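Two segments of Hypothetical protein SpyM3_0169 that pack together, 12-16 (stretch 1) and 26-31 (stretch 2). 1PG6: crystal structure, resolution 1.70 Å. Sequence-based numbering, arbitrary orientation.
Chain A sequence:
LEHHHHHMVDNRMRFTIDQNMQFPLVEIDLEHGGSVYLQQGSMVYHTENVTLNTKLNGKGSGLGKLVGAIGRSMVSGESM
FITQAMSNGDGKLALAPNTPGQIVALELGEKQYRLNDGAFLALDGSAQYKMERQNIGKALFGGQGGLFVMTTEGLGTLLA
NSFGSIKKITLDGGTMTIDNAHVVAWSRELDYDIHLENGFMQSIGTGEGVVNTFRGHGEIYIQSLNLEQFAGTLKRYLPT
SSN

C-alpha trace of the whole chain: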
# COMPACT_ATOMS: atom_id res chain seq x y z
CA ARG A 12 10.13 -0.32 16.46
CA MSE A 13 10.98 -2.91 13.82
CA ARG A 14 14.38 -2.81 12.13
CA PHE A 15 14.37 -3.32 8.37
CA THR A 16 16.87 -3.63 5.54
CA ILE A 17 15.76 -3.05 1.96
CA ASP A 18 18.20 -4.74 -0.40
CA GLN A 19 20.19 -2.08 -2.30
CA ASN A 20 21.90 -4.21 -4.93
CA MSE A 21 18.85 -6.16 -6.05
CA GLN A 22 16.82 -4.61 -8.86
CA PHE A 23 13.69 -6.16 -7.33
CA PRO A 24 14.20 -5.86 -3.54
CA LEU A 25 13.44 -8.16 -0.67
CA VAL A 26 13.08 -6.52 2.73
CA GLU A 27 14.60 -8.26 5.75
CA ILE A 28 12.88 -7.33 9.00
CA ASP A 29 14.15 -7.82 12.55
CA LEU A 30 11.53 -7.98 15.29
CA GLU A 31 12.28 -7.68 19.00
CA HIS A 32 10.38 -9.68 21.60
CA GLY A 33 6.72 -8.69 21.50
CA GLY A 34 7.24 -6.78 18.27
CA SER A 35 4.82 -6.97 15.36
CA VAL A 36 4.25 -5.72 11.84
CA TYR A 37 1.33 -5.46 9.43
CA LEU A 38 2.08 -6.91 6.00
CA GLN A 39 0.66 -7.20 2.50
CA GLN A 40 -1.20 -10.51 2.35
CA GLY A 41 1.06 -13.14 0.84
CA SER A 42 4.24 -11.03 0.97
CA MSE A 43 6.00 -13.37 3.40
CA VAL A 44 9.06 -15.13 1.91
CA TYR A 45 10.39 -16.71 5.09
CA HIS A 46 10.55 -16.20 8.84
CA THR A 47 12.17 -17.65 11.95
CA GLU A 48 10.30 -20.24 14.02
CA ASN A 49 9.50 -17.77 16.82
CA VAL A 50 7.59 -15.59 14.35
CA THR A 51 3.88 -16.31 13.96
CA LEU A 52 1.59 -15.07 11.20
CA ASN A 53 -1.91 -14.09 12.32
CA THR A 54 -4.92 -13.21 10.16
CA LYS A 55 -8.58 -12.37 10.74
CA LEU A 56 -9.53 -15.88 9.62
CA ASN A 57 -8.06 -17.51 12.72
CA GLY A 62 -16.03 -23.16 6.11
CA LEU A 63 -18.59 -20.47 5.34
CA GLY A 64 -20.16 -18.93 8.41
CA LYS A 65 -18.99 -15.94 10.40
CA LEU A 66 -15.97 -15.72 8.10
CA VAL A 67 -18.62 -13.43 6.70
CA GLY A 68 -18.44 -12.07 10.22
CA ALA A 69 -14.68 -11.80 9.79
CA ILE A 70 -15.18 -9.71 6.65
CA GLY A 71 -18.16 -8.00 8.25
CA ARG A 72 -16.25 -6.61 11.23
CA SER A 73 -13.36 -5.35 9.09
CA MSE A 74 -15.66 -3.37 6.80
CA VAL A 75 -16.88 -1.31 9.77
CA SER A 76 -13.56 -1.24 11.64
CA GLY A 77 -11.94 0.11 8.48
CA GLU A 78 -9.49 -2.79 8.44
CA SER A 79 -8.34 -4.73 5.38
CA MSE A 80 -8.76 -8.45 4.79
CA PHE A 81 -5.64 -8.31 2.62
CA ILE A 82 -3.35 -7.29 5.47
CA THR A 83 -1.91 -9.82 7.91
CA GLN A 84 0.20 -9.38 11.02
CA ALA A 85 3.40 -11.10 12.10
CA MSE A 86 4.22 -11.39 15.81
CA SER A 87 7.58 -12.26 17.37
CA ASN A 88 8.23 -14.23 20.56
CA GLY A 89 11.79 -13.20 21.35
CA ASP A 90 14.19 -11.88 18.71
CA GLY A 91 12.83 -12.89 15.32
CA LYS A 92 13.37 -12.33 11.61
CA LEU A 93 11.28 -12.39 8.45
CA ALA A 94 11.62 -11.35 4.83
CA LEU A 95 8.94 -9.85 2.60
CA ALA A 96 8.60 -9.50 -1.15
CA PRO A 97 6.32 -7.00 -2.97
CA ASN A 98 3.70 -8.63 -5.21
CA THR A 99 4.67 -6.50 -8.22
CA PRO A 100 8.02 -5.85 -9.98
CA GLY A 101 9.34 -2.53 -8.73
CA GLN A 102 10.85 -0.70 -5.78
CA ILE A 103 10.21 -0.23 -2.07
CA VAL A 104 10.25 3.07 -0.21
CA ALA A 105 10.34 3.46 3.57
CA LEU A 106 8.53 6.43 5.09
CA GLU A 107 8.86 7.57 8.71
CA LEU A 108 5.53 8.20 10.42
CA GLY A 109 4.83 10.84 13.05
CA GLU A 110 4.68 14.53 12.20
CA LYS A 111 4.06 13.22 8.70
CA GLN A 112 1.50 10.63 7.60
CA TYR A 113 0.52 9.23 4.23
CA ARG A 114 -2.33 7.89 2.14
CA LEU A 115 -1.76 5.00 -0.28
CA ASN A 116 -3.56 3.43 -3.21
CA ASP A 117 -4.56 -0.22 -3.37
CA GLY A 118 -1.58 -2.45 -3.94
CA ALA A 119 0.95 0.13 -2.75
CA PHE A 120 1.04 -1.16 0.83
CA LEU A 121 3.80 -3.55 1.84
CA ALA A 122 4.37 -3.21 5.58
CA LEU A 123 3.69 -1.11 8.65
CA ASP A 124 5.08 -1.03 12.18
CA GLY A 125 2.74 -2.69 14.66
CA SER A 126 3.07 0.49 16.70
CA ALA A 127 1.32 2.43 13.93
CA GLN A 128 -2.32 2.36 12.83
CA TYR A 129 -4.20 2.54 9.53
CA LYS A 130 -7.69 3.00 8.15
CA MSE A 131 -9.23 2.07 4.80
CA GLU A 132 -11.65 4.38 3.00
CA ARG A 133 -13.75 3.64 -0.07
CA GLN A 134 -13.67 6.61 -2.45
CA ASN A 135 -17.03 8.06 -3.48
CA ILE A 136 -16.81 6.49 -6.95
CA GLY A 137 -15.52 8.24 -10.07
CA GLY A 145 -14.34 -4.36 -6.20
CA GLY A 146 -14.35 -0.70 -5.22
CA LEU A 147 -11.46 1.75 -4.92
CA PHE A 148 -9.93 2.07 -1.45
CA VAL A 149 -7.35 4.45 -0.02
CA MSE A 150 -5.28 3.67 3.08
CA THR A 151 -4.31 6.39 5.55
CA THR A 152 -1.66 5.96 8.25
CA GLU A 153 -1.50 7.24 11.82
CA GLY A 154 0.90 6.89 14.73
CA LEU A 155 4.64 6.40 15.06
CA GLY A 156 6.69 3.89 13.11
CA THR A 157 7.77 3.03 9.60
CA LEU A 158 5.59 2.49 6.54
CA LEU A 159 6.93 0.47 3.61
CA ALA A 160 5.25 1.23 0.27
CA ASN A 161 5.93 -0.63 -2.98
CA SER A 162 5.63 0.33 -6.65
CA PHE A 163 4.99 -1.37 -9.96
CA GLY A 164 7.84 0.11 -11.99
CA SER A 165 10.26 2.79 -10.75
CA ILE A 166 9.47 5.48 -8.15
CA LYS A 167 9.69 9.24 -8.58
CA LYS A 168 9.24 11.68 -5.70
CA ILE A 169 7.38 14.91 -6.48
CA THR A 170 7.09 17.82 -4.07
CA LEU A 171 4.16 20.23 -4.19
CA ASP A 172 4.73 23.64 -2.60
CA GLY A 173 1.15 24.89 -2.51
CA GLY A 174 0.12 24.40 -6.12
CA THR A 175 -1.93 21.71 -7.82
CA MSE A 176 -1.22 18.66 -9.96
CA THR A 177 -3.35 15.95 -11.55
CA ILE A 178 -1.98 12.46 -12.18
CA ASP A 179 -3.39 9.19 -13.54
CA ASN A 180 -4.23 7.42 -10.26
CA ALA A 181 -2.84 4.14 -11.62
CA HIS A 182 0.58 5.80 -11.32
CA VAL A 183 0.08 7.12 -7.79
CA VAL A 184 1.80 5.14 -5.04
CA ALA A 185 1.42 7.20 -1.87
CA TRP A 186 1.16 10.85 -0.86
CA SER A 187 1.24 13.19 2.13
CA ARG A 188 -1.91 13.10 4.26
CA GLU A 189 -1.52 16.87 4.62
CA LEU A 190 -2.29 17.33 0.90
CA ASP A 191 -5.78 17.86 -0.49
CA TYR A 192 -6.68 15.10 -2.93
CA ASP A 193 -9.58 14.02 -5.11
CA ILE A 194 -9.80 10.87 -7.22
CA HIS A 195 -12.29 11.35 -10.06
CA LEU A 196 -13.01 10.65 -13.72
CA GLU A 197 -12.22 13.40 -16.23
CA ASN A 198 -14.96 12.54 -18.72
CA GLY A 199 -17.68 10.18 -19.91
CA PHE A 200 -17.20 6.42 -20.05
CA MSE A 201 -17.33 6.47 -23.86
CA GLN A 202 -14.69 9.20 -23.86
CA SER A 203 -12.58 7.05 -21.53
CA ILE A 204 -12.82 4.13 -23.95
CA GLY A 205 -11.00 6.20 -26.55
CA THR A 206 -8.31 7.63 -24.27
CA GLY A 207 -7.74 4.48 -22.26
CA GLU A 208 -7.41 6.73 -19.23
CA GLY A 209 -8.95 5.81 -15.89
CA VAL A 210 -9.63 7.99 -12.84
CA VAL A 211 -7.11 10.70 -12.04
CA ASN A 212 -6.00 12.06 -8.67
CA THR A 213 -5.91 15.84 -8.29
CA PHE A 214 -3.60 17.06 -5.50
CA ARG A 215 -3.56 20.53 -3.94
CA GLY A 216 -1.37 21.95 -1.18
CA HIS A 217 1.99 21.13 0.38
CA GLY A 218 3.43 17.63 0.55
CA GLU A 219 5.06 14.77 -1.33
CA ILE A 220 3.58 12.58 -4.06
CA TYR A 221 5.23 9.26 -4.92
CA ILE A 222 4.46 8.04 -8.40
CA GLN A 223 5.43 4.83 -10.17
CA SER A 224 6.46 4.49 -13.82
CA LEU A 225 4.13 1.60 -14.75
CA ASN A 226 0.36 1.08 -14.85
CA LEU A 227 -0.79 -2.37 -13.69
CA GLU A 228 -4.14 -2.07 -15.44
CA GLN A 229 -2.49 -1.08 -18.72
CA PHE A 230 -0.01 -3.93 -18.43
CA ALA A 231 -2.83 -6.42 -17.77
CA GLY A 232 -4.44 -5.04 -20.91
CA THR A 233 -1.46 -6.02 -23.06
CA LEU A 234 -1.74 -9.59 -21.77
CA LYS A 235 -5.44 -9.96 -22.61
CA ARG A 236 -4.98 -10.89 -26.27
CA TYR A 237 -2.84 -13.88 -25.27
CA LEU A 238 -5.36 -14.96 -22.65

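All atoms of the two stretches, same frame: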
# COMPACT_ATOMS: atom_id res chain seq x y z
N ARG A 12 10.22 -0.47 17.94
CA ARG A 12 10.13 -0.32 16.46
C ARG A 12 10.83 -1.48 15.77
O ARG A 12 11.78 -2.05 16.31
CB ARG A 12 10.81 0.99 16.02
CG ARG A 12 10.47 2.21 16.85
CD ARG A 12 8.99 2.54 16.82
NE ARG A 12 8.70 3.71 17.64
CZ ARG A 12 7.48 4.15 17.93
NH1 ARG A 12 7.32 5.22 18.69
NH2 ARG A 12 6.42 3.50 17.47
N MSE A 13 10.37 -1.83 14.58
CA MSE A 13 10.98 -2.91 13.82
C MSE A 13 12.21 -2.36 13.11
O MSE A 13 12.29 -1.17 12.83
CB MSE A 13 10.00 -3.44 12.78
CG MSE A 13 9.55 -2.37 11.78
SE MSE A 13 8.43 -3.03 10.35
CE MSE A 13 9.63 -2.75 8.88
N ARG A 14 13.18 -3.23 12.84
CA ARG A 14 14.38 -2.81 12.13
C ARG A 14 14.31 -3.51 10.78
O ARG A 14 14.13 -4.73 10.71
CB ARG A 14 15.64 -3.22 12.89
CG ARG A 14 16.87 -2.43 12.48
CD ARG A 14 18.09 -2.74 13.34
NE ARG A 14 18.79 -3.94 12.89
CZ ARG A 14 19.45 -4.03 11.74
NH1 ARG A 14 19.49 -2.99 10.91
NH2 ARG A 14 20.07 -5.15 11.41
N PHE A 15 14.44 -2.75 9.71
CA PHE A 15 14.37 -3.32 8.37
C PHE A 15 15.60 -3.03 7.53
O PHE A 15 16.39 -2.14 7.84
CB PHE A 15 13.12 -2.80 7.65
CG PHE A 15 13.15 -1.32 7.39
CD1 PHE A 15 13.67 -0.82 6.20
CD2 PHE A 15 12.69 -0.43 8.35
CE1 PHE A 15 13.73 0.55 5.98
CE2 PHE A 15 12.75 0.94 8.13
CZ PHE A 15 13.27 1.43 6.95
N THR A 16 15.76 -3.81 6.46
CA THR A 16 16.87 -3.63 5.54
C THR A 16 16.38 -3.94 4.14
O THR A 16 16.13 -5.10 3.80
CB THR A 16 18.05 -4.57 5.88
OG1 THR A 16 18.57 -4.27 7.18
CG2 THR A 16 19.17 -4.40 4.85
N VAL A 26 12.85 -7.32 1.54
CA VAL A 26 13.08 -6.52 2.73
C VAL A 26 13.20 -7.48 3.91
O VAL A 26 12.31 -8.29 4.17
CB VAL A 26 11.94 -5.49 3.00
CG1 VAL A 26 10.60 -6.19 3.09
CG2 VAL A 26 12.23 -4.71 4.27
N GLU A 27 14.34 -7.41 4.59
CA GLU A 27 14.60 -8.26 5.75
C GLU A 27 14.21 -7.44 6.96
O GLU A 27 14.67 -6.30 7.13
CB GLU A 27 16.08 -8.64 5.83
CG GLU A 27 16.62 -9.39 4.61
CD GLU A 27 18.10 -9.72 4.75
OE1 GLU A 27 18.90 -8.80 5.02
OE2 GLU A 27 18.47 -10.90 4.57
N ILE A 28 13.37 -8.02 7.81
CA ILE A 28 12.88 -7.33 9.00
C ILE A 28 13.25 -8.04 10.29
O ILE A 28 13.08 -9.25 10.42
CB ILE A 28 11.34 -7.21 8.94
CG1 ILE A 28 10.93 -6.37 7.73
CG2 ILE A 28 10.81 -6.59 10.22
CD1 ILE A 28 9.43 -6.29 7.53
N ASP A 29 13.78 -7.28 11.25
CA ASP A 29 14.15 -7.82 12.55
C ASP A 29 13.13 -7.34 13.56
O ASP A 29 12.88 -6.14 13.69
CB ASP A 29 15.55 -7.37 12.98
CG ASP A 29 16.64 -8.06 12.21
OD1 ASP A 29 17.22 -7.44 11.29
OD2 ASP A 29 16.92 -9.24 12.52
N LEU A 30 12.53 -8.29 14.28
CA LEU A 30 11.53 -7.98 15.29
C LEU A 30 12.02 -8.35 16.68
O LEU A 30 12.50 -9.46 16.90
CB LEU A 30 10.23 -8.73 15.00
CG LEU A 30 9.43 -8.35 13.76
CD1 LEU A 30 8.20 -9.24 13.66
CD2 LEU A 30 9.01 -6.89 13.83
N GLU A 31 11.89 -7.42 17.62
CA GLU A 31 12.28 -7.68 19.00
C GLU A 31 11.15 -8.44 19.67
O GLU A 31 10.07 -8.58 19.10
CB GLU A 31 12.52 -6.36 19.74
CG GLU A 31 13.91 -5.77 19.55
CD GLU A 31 14.16 -4.59 20.45
OE1 GLU A 31 13.64 -3.49 20.16
OE2 GLU A 31 14.87 -4.76 21.47
O HOH W 1 10.34 -5.03 16.89
O HOH W 2 17.49 -6.97 8.73

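Residues 14-16 and 26-30 pair as antiparallel strands, their N-to-C directions 163° apart. Two hydrogen-bonded pairs hold the register. Arg14 N donates to Asp29 O (3.0 Å) and Asp29 N to Arg14 O (2.6 Å), both almost linear; Glu27 N donates to Thr16 O (3.0 Å, 166°), whereas Thr16 N to Glu27 O (2.8 Å) is bent to 135°. Between them lies the non-hydrogen-bonded pair of Phe15 and Ile28, where the CA atoms approach to 4.3 Å.

Strand alternation places Phe15 and Ile28 on one face of the sheet. Phe15 adopts the p rotamer (chi1 65°), which carries its ring away from stretch 2, so the side chain meets the partner strand through CB, 4.0 Å from Val26 CG2 and 4.2 Å from Ile28 CG1. Ile28, with chi1 m and chi2 t, extends CD1 to within 3.8 Å of CE of Met13, a selenomethionine. The Met13 side chain starts out sideways in the p rotamer; its CB also packs against Leu30 CD2 at 3.7 Å. Although the CA-to-CB bond of Leu30 points away from stretch 1, its m, t conformation brings the end of the side chain back to make this contact. Met13, Ile28 and Leu30 are all buried.

The opposite face carries Arg14, Thr16, Glu27 and Asp29 and is more polar. Arg14 is extended through chi1 and chi2 (both t), then turns at chi3 (83°) and chi4 (67°), leaving NH2 3.7 Å from Asp29 OD1. This long salt bridge is purely electrostatic: the oxygen lies well out of the guanidinium plane, and no N-H points at it. Asp29 OD1 instead accepts a hydrogen bond from a water at 2.6 Å. The same water donates weakly to Glu27 O (3.3 Å) and bonds weakly with Thr16 OG1 (3.3 Å), linking three residues on this face.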